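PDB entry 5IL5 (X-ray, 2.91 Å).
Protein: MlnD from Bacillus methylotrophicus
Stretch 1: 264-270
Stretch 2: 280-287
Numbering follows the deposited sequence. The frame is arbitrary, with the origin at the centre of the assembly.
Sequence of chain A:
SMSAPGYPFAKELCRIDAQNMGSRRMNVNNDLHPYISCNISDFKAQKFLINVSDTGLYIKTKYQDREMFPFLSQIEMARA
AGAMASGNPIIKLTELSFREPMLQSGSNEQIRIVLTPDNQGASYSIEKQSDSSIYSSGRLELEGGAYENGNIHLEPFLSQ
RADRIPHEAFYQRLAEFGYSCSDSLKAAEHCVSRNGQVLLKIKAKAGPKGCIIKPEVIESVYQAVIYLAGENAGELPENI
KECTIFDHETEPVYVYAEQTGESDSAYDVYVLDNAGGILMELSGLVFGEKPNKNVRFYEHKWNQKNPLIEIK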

# COMPACT_ATOMS: atom_id res chain seq x y z
N ASP A 264 -13.95 -11.10 -40.50
CA ASP A 264 -14.54 -10.19 -39.52
C ASP A 264 -14.87 -10.93 -38.22
O ASP A 264 -16.00 -10.89 -37.75
CB ASP A 264 -15.80 -9.54 -40.09
CG ASP A 264 -16.27 -8.37 -39.25
OD1 ASP A 264 -15.44 -7.73 -38.58
OD2 ASP A 264 -17.49 -8.08 -39.26
N SER A 265 -13.88 -11.61 -37.66
CA SER A 265 -14.06 -12.28 -36.37
C SER A 265 -13.83 -11.26 -35.25
O SER A 265 -12.87 -11.33 -34.48
CB SER A 265 -13.13 -13.48 -36.25
OG SER A 265 -13.68 -14.63 -36.89
N ALA A 266 -14.75 -10.30 -35.18
CA ALA A 266 -14.82 -9.32 -34.10
C ALA A 266 -16.17 -9.43 -33.42
O ALA A 266 -17.19 -9.68 -34.08
CB ALA A 266 -14.63 -7.90 -34.64
N TYR A 267 -16.20 -9.23 -32.11
CA TYR A 267 -17.42 -9.43 -31.34
C TYR A 267 -17.71 -8.24 -30.43
O TYR A 267 -16.81 -7.55 -29.96
CB TYR A 267 -17.32 -10.73 -30.56
CG TYR A 267 -17.17 -11.88 -31.52
CD1 TYR A 267 -18.28 -12.60 -31.94
CD2 TYR A 267 -15.94 -12.19 -32.06
CE1 TYR A 267 -18.15 -13.63 -32.85
CE2 TYR A 267 -15.79 -13.21 -32.96
CZ TYR A 267 -16.90 -13.93 -33.36
OH TYR A 267 -16.75 -14.95 -34.26
N ASP A 268 -19.01 -8.01 -30.24
CA ASP A 268 -19.53 -7.05 -29.28
C ASP A 268 -20.41 -7.82 -28.30
O ASP A 268 -21.15 -8.72 -28.71
CB ASP A 268 -20.35 -5.95 -29.97
CG ASP A 268 -19.49 -4.94 -30.70
OD1 ASP A 268 -18.25 -5.02 -30.57
OD2 ASP A 268 -20.05 -4.07 -31.39
N VAL A 269 -20.31 -7.48 -27.02
CA VAL A 269 -21.05 -8.19 -25.98
C VAL A 269 -21.69 -7.19 -25.03
O VAL A 269 -21.17 -6.09 -24.83
CB VAL A 269 -20.17 -9.19 -25.21
CG1 VAL A 269 -21.07 -10.17 -24.47
CG2 VAL A 269 -19.21 -9.89 -26.15
N TYR A 270 -22.83 -7.57 -24.46
CA TYR A 270 -23.55 -6.72 -23.53
C TYR A 270 -24.10 -7.52 -22.36
O TYR A 270 -24.62 -8.62 -22.55
CB TYR A 270 -24.72 -6.01 -24.23
CG TYR A 270 -24.32 -5.25 -25.47
CD1 TYR A 270 -24.21 -5.88 -26.70
CD2 TYR A 270 -24.04 -3.89 -25.40
CE1 TYR A 270 -23.85 -5.17 -27.83
CE2 TYR A 270 -23.68 -3.18 -26.52
CZ TYR A 270 -23.58 -3.83 -27.73
OH TYR A 270 -23.21 -3.12 -28.85
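Stretch 2 280-287: MELSGLVF

Stretch 2 lies alongside stretch 1 as an antiparallel β-strand neighbour, paired through backbone hydrogen bonds and interrupted by a β bulge that the side chain of Asp268 helps to hold. The N-to-C directions of the two strands make an angle of 148°, antiparallel with a marked twist, and their axes approach to 4.3 Å. Together the two stretches bury 545 Å² against each other.

From Met280 to Ser283 the backbone of stretch 2 is extended, with phi between -157° and -103° and psi between 112° and 148°. Leu282 faces Val269 as a hydrogen-bonded pair, CA to CA 4.9 Å: Val269 N donates to Leu282 O at 2.6 Å, and Leu282 N donates to Val269 O at 2.8 Å. One residue earlier, Glu281 sits against Tyr270 as a non-hydrogen-bonded pair, with their CA atoms 4.6 Å apart. Here Glu281 CA lies 3.4 Å from Val269 O and Tyr270 CA 3.3 Å from Met280 O, both CA-H...O contacts. The extended Glu281 side chain, t at chi1 and chi2, runs beside the Tyr270 ring, its CG 3.5 Å from Tyr270 CE2.

The register then slips by one residue. Gly284 leaves the extended conformation, with phi/psi of 55°/43°; such a positive phi favours glycine. Asp268, whose CA is 4.3 Å from Ser283 CA, fills this irregular place: its CA-to-CB bond points sideways, but the carboxylate end comes nearer to stretch 2. Asp268 OD1 accepts a nearly straight hydrogen bond from Gly284 N at 2.7 Å, with an angle of 169° at the hydrogen, and another from Ser283 OG at 3.1 Å. Although Gly284 N is also 2.8 Å from Tyr267 O, the angle there is too poor for a hydrogen bond.

Beyond the bulge, Leu285 returns to pairing, opposite Tyr267 with CA to CA 4.9 Å. Tyr267 N donates to Leu285 O at 2.9 Å, and Leu285 N to Tyr267 O at 2.8 Å; angles of 142° and 141° at the hydrogens make both more bent than the Val269–Leu282 pair. Because of the one-residue shift, Leu282 and Leu285 both direct their side chains to the sheet face that carries Tyr267 and Val269. Their closest side-chain approaches to these partners are between CB atoms, 4.3 Å for Val269 CB to Leu282 CB and 4.4 Å for Tyr267 CB to Leu285 CB. On the other face, Val286 CG2 reaches Ala266 CB at 4.2 Å.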

# COMPACT_ATOMS: atom_id res chain seq x y z
N MET A 280 -23.29 -3.23 -18.99
CA MET A 280 -21.87 -3.27 -19.31
C MET A 280 -21.73 -3.69 -20.77
O MET A 280 -22.48 -4.54 -21.25
CB MET A 280 -21.12 -4.23 -18.39
CG MET A 280 -19.63 -4.35 -18.66
SD MET A 280 -18.79 -5.35 -17.42
CE MET A 280 -19.41 -6.97 -17.84
N GLU A 281 -20.78 -3.08 -21.46
CA GLU A 281 -20.55 -3.32 -22.88
C GLU A 281 -19.10 -3.73 -23.08
O GLU A 281 -18.20 -3.06 -22.56
CB GLU A 281 -20.87 -2.05 -23.71
CG GLU A 281 -20.61 -2.18 -25.21
CD GLU A 281 -20.79 -0.88 -25.95
OE1 GLU A 281 -20.99 0.16 -25.28
OE2 GLU A 281 -20.72 -0.90 -27.20
N LEU A 282 -18.88 -4.80 -23.83
CA LEU A 282 -17.55 -5.13 -24.34
C LEU A 282 -17.59 -5.11 -25.86
O LEU A 282 -18.20 -5.98 -26.49
CB LEU A 282 -17.05 -6.49 -23.85
CG LEU A 282 -16.40 -6.49 -22.47
CD1 LEU A 282 -17.47 -6.58 -21.40
CD2 LEU A 282 -15.38 -7.62 -22.36
N SER A 283 -16.91 -4.14 -26.44
CA SER A 283 -16.90 -3.94 -27.88
C SER A 283 -15.60 -4.46 -28.48
O SER A 283 -14.53 -4.42 -27.86
CB SER A 283 -17.06 -2.45 -28.19
OG SER A 283 -17.31 -2.25 -29.57
N GLY A 284 -15.70 -4.94 -29.72
CA GLY A 284 -14.53 -5.31 -30.50
C GLY A 284 -13.60 -6.32 -29.86
O GLY A 284 -12.37 -6.16 -29.95
N LEU A 285 -14.14 -7.35 -29.23
CA LEU A 285 -13.32 -8.48 -28.79
C LEU A 285 -12.86 -9.27 -30.00
O LEU A 285 -13.67 -9.66 -30.85
CB LEU A 285 -14.12 -9.38 -27.84
CG LEU A 285 -13.42 -10.62 -27.25
CD1 LEU A 285 -14.05 -11.02 -25.92
CD2 LEU A 285 -13.44 -11.79 -28.23
N VAL A 286 -11.55 -9.52 -30.09
CA VAL A 286 -10.95 -10.23 -31.21
C VAL A 286 -10.00 -11.30 -30.68
O VAL A 286 -9.18 -11.03 -29.80
CB VAL A 286 -10.20 -9.27 -32.16
CG1 VAL A 286 -9.82 -9.99 -33.44
CG2 VAL A 286 -11.05 -8.05 -32.46
N PHE A 287 -10.11 -12.51 -31.22
CA PHE A 287 -9.24 -13.61 -30.82
C PHE A 287 -7.91 -13.55 -31.55
O PHE A 287 -7.86 -13.36 -32.77
CB PHE A 287 -9.92 -14.96 -31.08
CG PHE A 287 -10.94 -15.33 -30.06
CD1 PHE A 287 -10.54 -15.85 -28.84
CD2 PHE A 287 -12.29 -15.17 -30.31
CE1 PHE A 287 -11.48 -16.21 -27.89
CE2 PHE A 287 -13.22 -15.52 -29.36
CZ PHE A 287 -12.82 -16.04 -28.15